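Local coordinates for protein glutathionyl-hydroquinone reductase PcpF (Sphingobium chlorophenolicum, PDB 4FQU) that catalyses the glutathione-dependent reduction of glutathionyl-hydroquinones to hydroquinones, including chlorinated ones, and takes part in pentachlorophenol degradation, at residues R174-R185 and A198-L209. Numbering follows the deposited sequence.
Sequences RVYETLNNGVYR and AFYPLFDTLDWL
R174 starts out trans (chi1 173°, CG opposite the main-chain N) and stays extended as far as NE, running alongside T205 in the opposite sense and carrying its guanidinium to W208. T205 turns OG1 anti to its own carbonyl carbon, which sets the hydroxyl between NE of R174 and the hydroxyl of T178. Of the resulting bonds, NE of R174 to OG1 of T205 is 2.8 Å but bent (123° at the hydrogen), hence weak. OG1 of T205 donates to OG1 of T178 (2.6 Å), which donates in turn to the carbonyl O of R174 (2.9 Å), meeting it from above the carbonyl plane. Further along R174, NH1 lies over one face of the W208 indole, 3.5 Å from CG, the two planes 25° apart. A leucine in place of R174 would probably leave that face without its charged partner and T205 OG1 without its weak donor. Beside this polar row, L202 is a knob among T178, L179, G182 and V183, its CD2 3.9 Å from CG1 of V183, while CD2 of L179 reaches CD2 of L206 at 3.8 Å. L202 of helix 192-212 thereby seats against helices 165-180 and 182-187 within the GST C-terminal domain, the latter carrying Y184, the probable proton donor/acceptor. The chemistry is thus divided: directional hydroxyl bonds tie helices 165-180 and 192-212, beside non-directional aliphatic packing, shape-fitted round L202.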
loop_
_atom_site.group_PDB
_atom_site.type_symbol
_atom_site.label_atom_id
_atom_site.label_comp_id
_atom_site.label_asym_id
_atom_site.label_seq_id
_atom_site.Cartn_x
_atom_site.Cartn_y
_atom_site.Cartn_z
ATOM N N ARG A 174 7.012 -0.049 24.898
ATOM C CA ARG A 174 6.565 -0.956 23.849
ATOM C C ARG A 174 6.029 -0.183 22.661
ATOM O O ARG A 174 6.367 -0.468 21.528
ATOM C CB ARG A 174 5.494 -1.895 24.337
ATOM C CG ARG A 174 4.888 -2.748 23.222
ATOM C CD ARG A 174 4.062 -3.879 23.820
ATOM N NE ARG A 174 3.896 -5.048 22.968
ATOM C CZ ARG A 174 3.194 -6.122 23.329
ATOM N NH1 ARG A 174 2.602 -6.146 24.506
ATOM N NH2 ARG A 174 3.050 -7.159 22.520
ATOM N N VAL A 175 5.194 0.805 22.912
ATOM C CA VAL A 175 4.629 1.560 21.828
ATOM C C VAL A 175 5.690 2.231 21.008
ATOM O O VAL A 175 5.575 2.296 19.804
ATOM C CB VAL A 175 3.664 2.592 22.341
ATOM C CG1 VAL A 175 3.691 3.840 21.470
ATOM C CG2 VAL A 175 2.291 1.991 22.378
ATOM N N TYR A 176 6.732 2.735 21.653
ATOM C CA TYR A 176 7.779 3.453 20.923
ATOM C C TYR A 176 8.476 2.506 19.987
ATOM O O TYR A 176 8.512 2.680 18.777
ATOM C CB TYR A 176 8.838 4.047 21.866
ATOM C CG TYR A 176 10.054 4.481 21.086
ATOM C CD1 TYR A 176 9.921 5.351 20.006
ATOM C CD2 TYR A 176 11.309 4.022 21.384
ATOM C CE1 TYR A 176 11.012 5.749 19.237
ATOM C CE2 TYR A 176 12.407 4.414 20.626
ATOM C CZ TYR A 176 12.251 5.275 19.543
ATOM O OH TYR A 176 13.314 5.695 18.771
ATOM N N GLU A 177 9.022 1.480 20.614
ATOM C CA GLU A 177 9.884 0.506 20.001
ATOM C C GLU A 177 9.185 -0.295 18.847
ATOM O O GLU A 177 9.774 -0.510 17.781
ATOM C CB GLU A 177 10.488 -0.327 21.155
ATOM C CG GLU A 177 11.265 -1.629 20.818
ATOM C CD GLU A 177 11.018 -2.800 21.845
ATOM O OE1 GLU A 177 10.291 -2.589 22.864
ATOM O OE2 GLU A 177 11.543 -3.937 21.621
ATOM N N THR A 178 7.924 -0.676 19.014
ATOM C CA THR A 178 7.322 -1.643 18.100
ATOM C C THR A 178 6.315 -1.043 17.149
ATOM O O THR A 178 5.919 -1.716 16.184
ATOM C CB THR A 178 6.603 -2.792 18.862
ATOM O OG1 THR A 178 5.429 -2.301 19.515
ATOM C CG2 THR A 178 7.493 -3.361 19.922
ATOM N N LEU A 179 5.904 0.202 17.432
ATOM C CA LEU A 179 4.811 0.907 16.721
ATOM C C LEU A 179 5.198 2.281 16.198
ATOM O O LEU A 179 5.150 2.520 14.997
ATOM C CB LEU A 179 3.593 1.098 17.615
ATOM C CG LEU A 179 2.319 1.539 16.919
ATOM C CD1 LEU A 179 1.986 0.575 15.878
ATOM C CD2 LEU A 179 1.233 1.517 17.934
ATOM N N ASN A 180 5.547 3.184 17.115
ATOM C CA ASN A 180 6.028 4.509 16.753
ATOM C C ASN A 180 7.176 4.411 15.780
ATOM O O ASN A 180 7.174 5.035 14.747
ATOM C CB ASN A 180 6.491 5.280 17.988
ATOM C CG ASN A 180 5.350 5.860 18.784
ATOM O OD1 ASN A 180 5.502 6.106 19.984
ATOM N ND2 ASN A 180 4.200 6.091 18.132
ATOM N N ASN A 181 8.166 3.616 16.127
ATOM C CA ASN A 181 9.309 3.455 15.272
ATOM C C ASN A 181 9.093 2.183 14.428
ATOM O O ASN A 181 9.747 1.967 13.412
ATOM C CB ASN A 181 10.543 3.382 16.144
ATOM C CG ASN A 181 11.793 3.331 15.354
ATOM O OD1 ASN A 181 12.467 2.297 15.320
ATOM N ND2 ASN A 181 12.131 4.435 14.701
ATOM N N GLY A 182 8.118 1.366 14.830
ATOM C CA GLY A 182 7.761 0.162 14.084
ATOM C C GLY A 182 7.373 0.358 12.623
ATOM O O GLY A 182 7.947 -0.244 11.719
ATOM N N VAL A 183 6.379 1.205 12.385
ATOM C CA VAL A 183 5.968 1.500 11.030
ATOM C C VAL A 183 7.143 1.956 10.141
ATOM O O VAL A 183 7.149 1.675 8.950
ATOM C CB VAL A 183 4.793 2.512 10.996
ATOM C CG1 VAL A 183 3.652 2.005 11.822
ATOM C CG2 VAL A 183 5.238 3.844 11.498
ATOM N N TYR A 184 8.129 2.648 10.706
ATOM C CA TYR A 184 9.308 2.971 9.920
ATOM C C TYR A 184 10.215 1.769 9.686
ATOM O O TYR A 184 10.611 1.511 8.564
ATOM C CB TYR A 184 10.093 4.091 10.562
ATOM C CG TYR A 184 9.380 5.382 10.510
ATOM C CD1 TYR A 184 8.496 5.744 11.504
ATOM C CD2 TYR A 184 9.561 6.239 9.443
ATOM C CE1 TYR A 184 7.792 6.983 11.434
ATOM C CE2 TYR A 184 8.880 7.464 9.360
ATOM C CZ TYR A 184 7.998 7.823 10.351
ATOM O OH TYR A 184 7.339 9.011 10.260
ATOM N N ARG A 185 10.554 1.028 10.731
ATOM C CA ARG A 185 11.357 -0.168 10.526
ATOM C C ARG A 185 10.742 -1.068 9.433
ATOM O O ARG A 185 11.455 -1.764 8.711
ATOM C CB ARG A 185 11.566 -0.920 11.844
ATOM C CG ARG A 185 12.930 -0.609 12.519
ATOM C CD ARG A 185 13.189 -1.407 13.835
ATOM N NE ARG A 185 13.233 -2.866 13.640
ATOM C CZ ARG A 185 12.448 -3.728 14.290
ATOM N NH1 ARG A 185 11.570 -3.269 15.180
ATOM N NH2 ARG A 185 12.532 -5.038 14.057
ATOM N N ALA A 198 9.813 -6.825 11.746
ATOM C CA ALA A 198 9.275 -5.571 12.246
ATOM C C ALA A 198 7.756 -5.554 12.170
ATOM O O ALA A 198 7.104 -5.170 13.131
ATOM C CB ALA A 198 9.836 -4.404 11.467
ATOM N N PHE A 199 7.185 -5.952 11.035
ATOM C CA PHE A 199 5.749 -5.796 10.848
ATOM C C PHE A 199 4.947 -6.579 11.834
ATOM O O PHE A 199 3.931 -6.081 12.298
ATOM C CB PHE A 199 5.287 -6.218 9.478
ATOM C CG PHE A 199 4.055 -5.495 9.041
ATOM N N TYR A 200 5.392 -7.805 12.140
ATOM C CA TYR A 200 4.637 -8.726 13.010
ATOM C C TYR A 200 4.586 -8.332 14.496
ATOM O O TYR A 200 3.537 -8.409 15.125
ATOM C CB TYR A 200 5.065 -10.198 12.825
ATOM C CG TYR A 200 4.394 -10.890 11.633
ATOM C CD1 TYR A 200 3.057 -11.198 11.666
ATOM C CD2 TYR A 200 5.114 -11.245 10.488
ATOM C CE1 TYR A 200 2.440 -11.796 10.598
ATOM C CE2 TYR A 200 4.515 -11.852 9.422
ATOM C CZ TYR A 200 3.165 -12.126 9.471
ATOM O OH TYR A 200 2.508 -12.766 8.425
ATOM N N PRO A 201 5.703 -7.916 15.062
ATOM C CA PRO A 201 5.646 -7.360 16.404
ATOM C C PRO A 201 4.770 -6.117 16.505
ATOM O O PRO A 201 4.212 -5.844 17.562
ATOM C CB PRO A 201 7.080 -6.989 16.659
ATOM C CG PRO A 201 7.823 -8.065 15.919
ATOM C CD PRO A 201 7.070 -8.235 14.652
ATOM N N LEU A 202 4.677 -5.360 15.421
ATOM C CA LEU A 202 3.827 -4.178 15.301
ATOM C C LEU A 202 2.361 -4.546 15.518
ATOM O O LEU A 202 1.690 -4.002 16.384
ATOM C CB LEU A 202 3.979 -3.642 13.890
ATOM C CG LEU A 202 3.464 -2.295 13.351
ATOM C CD1 LEU A 202 2.048 -1.987 13.768
ATOM C CD2 LEU A 202 4.390 -1.230 13.788
ATOM N N PHE A 203 1.849 -5.469 14.720
ATOM C CA PHE A 203 0.517 -6.009 14.979
ATOM C C PHE A 203 0.334 -6.735 16.338
ATOM O O PHE A 203 -0.710 -6.628 16.945
ATOM C CB PHE A 203 -0.006 -6.793 13.769
ATOM C CG PHE A 203 -0.365 -5.892 12.616
ATOM C CD1 PHE A 203 -1.645 -5.357 12.499
ATOM C CD2 PHE A 203 0.584 -5.493 11.712
ATOM C CE1 PHE A 203 -1.992 -4.477 11.460
ATOM C CE2 PHE A 203 0.238 -4.627 10.681
ATOM C CZ PHE A 203 -1.061 -4.124 10.561
ATOM N N ASP A 204 1.338 -7.440 16.843
ATOM C CA ASP A 204 1.242 -7.993 18.197
ATOM C C ASP A 204 0.960 -6.887 19.220
ATOM O O ASP A 204 0.244 -7.072 20.207
ATOM C CB ASP A 204 2.551 -8.675 18.571
ATOM C CG ASP A 204 2.734 -10.026 17.901
ATOM O OD1 ASP A 204 1.724 -10.672 17.530
ATOM O OD2 ASP A 204 3.904 -10.444 17.778
ATOM N N THR A 205 1.559 -5.729 18.980
ATOM C CA THR A 205 1.350 -4.594 19.845
ATOM C C THR A 205 -0.015 -3.961 19.647
ATOM O O THR A 205 -0.621 -3.491 20.600
ATOM C CB THR A 205 2.446 -3.528 19.721
ATOM O OG1 THR A 205 3.607 -3.936 20.443
ATOM C CG2 THR A 205 1.977 -2.273 20.363
ATOM N N LEU A 206 -0.524 -3.925 18.429
ATOM C CA LEU A 206 -1.892 -3.442 18.289
ATOM C C LEU A 206 -2.855 -4.434 18.969
ATOM O O LEU A 206 -3.768 -4.021 19.686
ATOM C CB LEU A 206 -2.289 -3.187 16.828
ATOM C CG LEU A 206 -1.414 -2.207 16.051
ATOM C CD1 LEU A 206 -1.831 -2.199 14.606
ATOM C CD2 LEU A 206 -1.480 -0.819 16.651
ATOM N N ASP A 207 -2.626 -5.736 18.759
ATOM C CA ASP A 207 -3.491 -6.786 19.273
ATOM C C ASP A 207 -3.537 -6.632 20.784
ATOM O O ASP A 207 -4.579 -6.819 21.408
ATOM C CB ASP A 207 -2.978 -8.184 18.861
ATOM C CG ASP A 207 -3.329 -8.562 17.404
ATOM O OD1 ASP A 207 -4.265 -7.935 16.847
ATOM O OD2 ASP A 207 -2.692 -9.496 16.820
ATOM N N TRP A 208 -2.403 -6.266 21.372
ATOM C CA TRP A 208 -2.343 -6.020 22.816
ATOM C C TRP A 208 -3.070 -4.744 23.318
ATOM O O TRP A 208 -3.814 -4.753 24.322
ATOM C CB TRP A 208 -0.894 -5.951 23.283
ATOM C CG TRP A 208 -0.832 -5.751 24.757
ATOM C CD1 TRP A 208 -1.109 -6.670 25.711
ATOM C CD2 TRP A 208 -0.524 -4.549 25.441
ATOM N NE1 TRP A 208 -0.984 -6.124 26.958
ATOM C CE2 TRP A 208 -0.613 -4.820 26.819
ATOM C CE3 TRP A 208 -0.177 -3.266 25.024
ATOM C CZ2 TRP A 208 -0.383 -3.871 27.773
ATOM C CZ3 TRP A 208 0.061 -2.328 25.961
ATOM C CH2 TRP A 208 -0.046 -2.627 27.333
ATOM N N LEU A 209 -2.804 -3.640 22.626
ATOM C CA LEU A 209 -3.440 -2.382 22.914
ATOM C C LEU A 209 -4.965 -2.500 22.827
ATOM O O LEU A 209 -5.682 -1.963 23.663
ATOM C CB LEU A 209 -2.894 -1.331 21.972
ATOM C CG LEU A 209 -1.551 -0.834 22.480
ATOM C CD1 LEU A 209 -0.864 -0.105 21.414
ATOM C CD2 LEU A 209 -1.705 0.072 23.693
#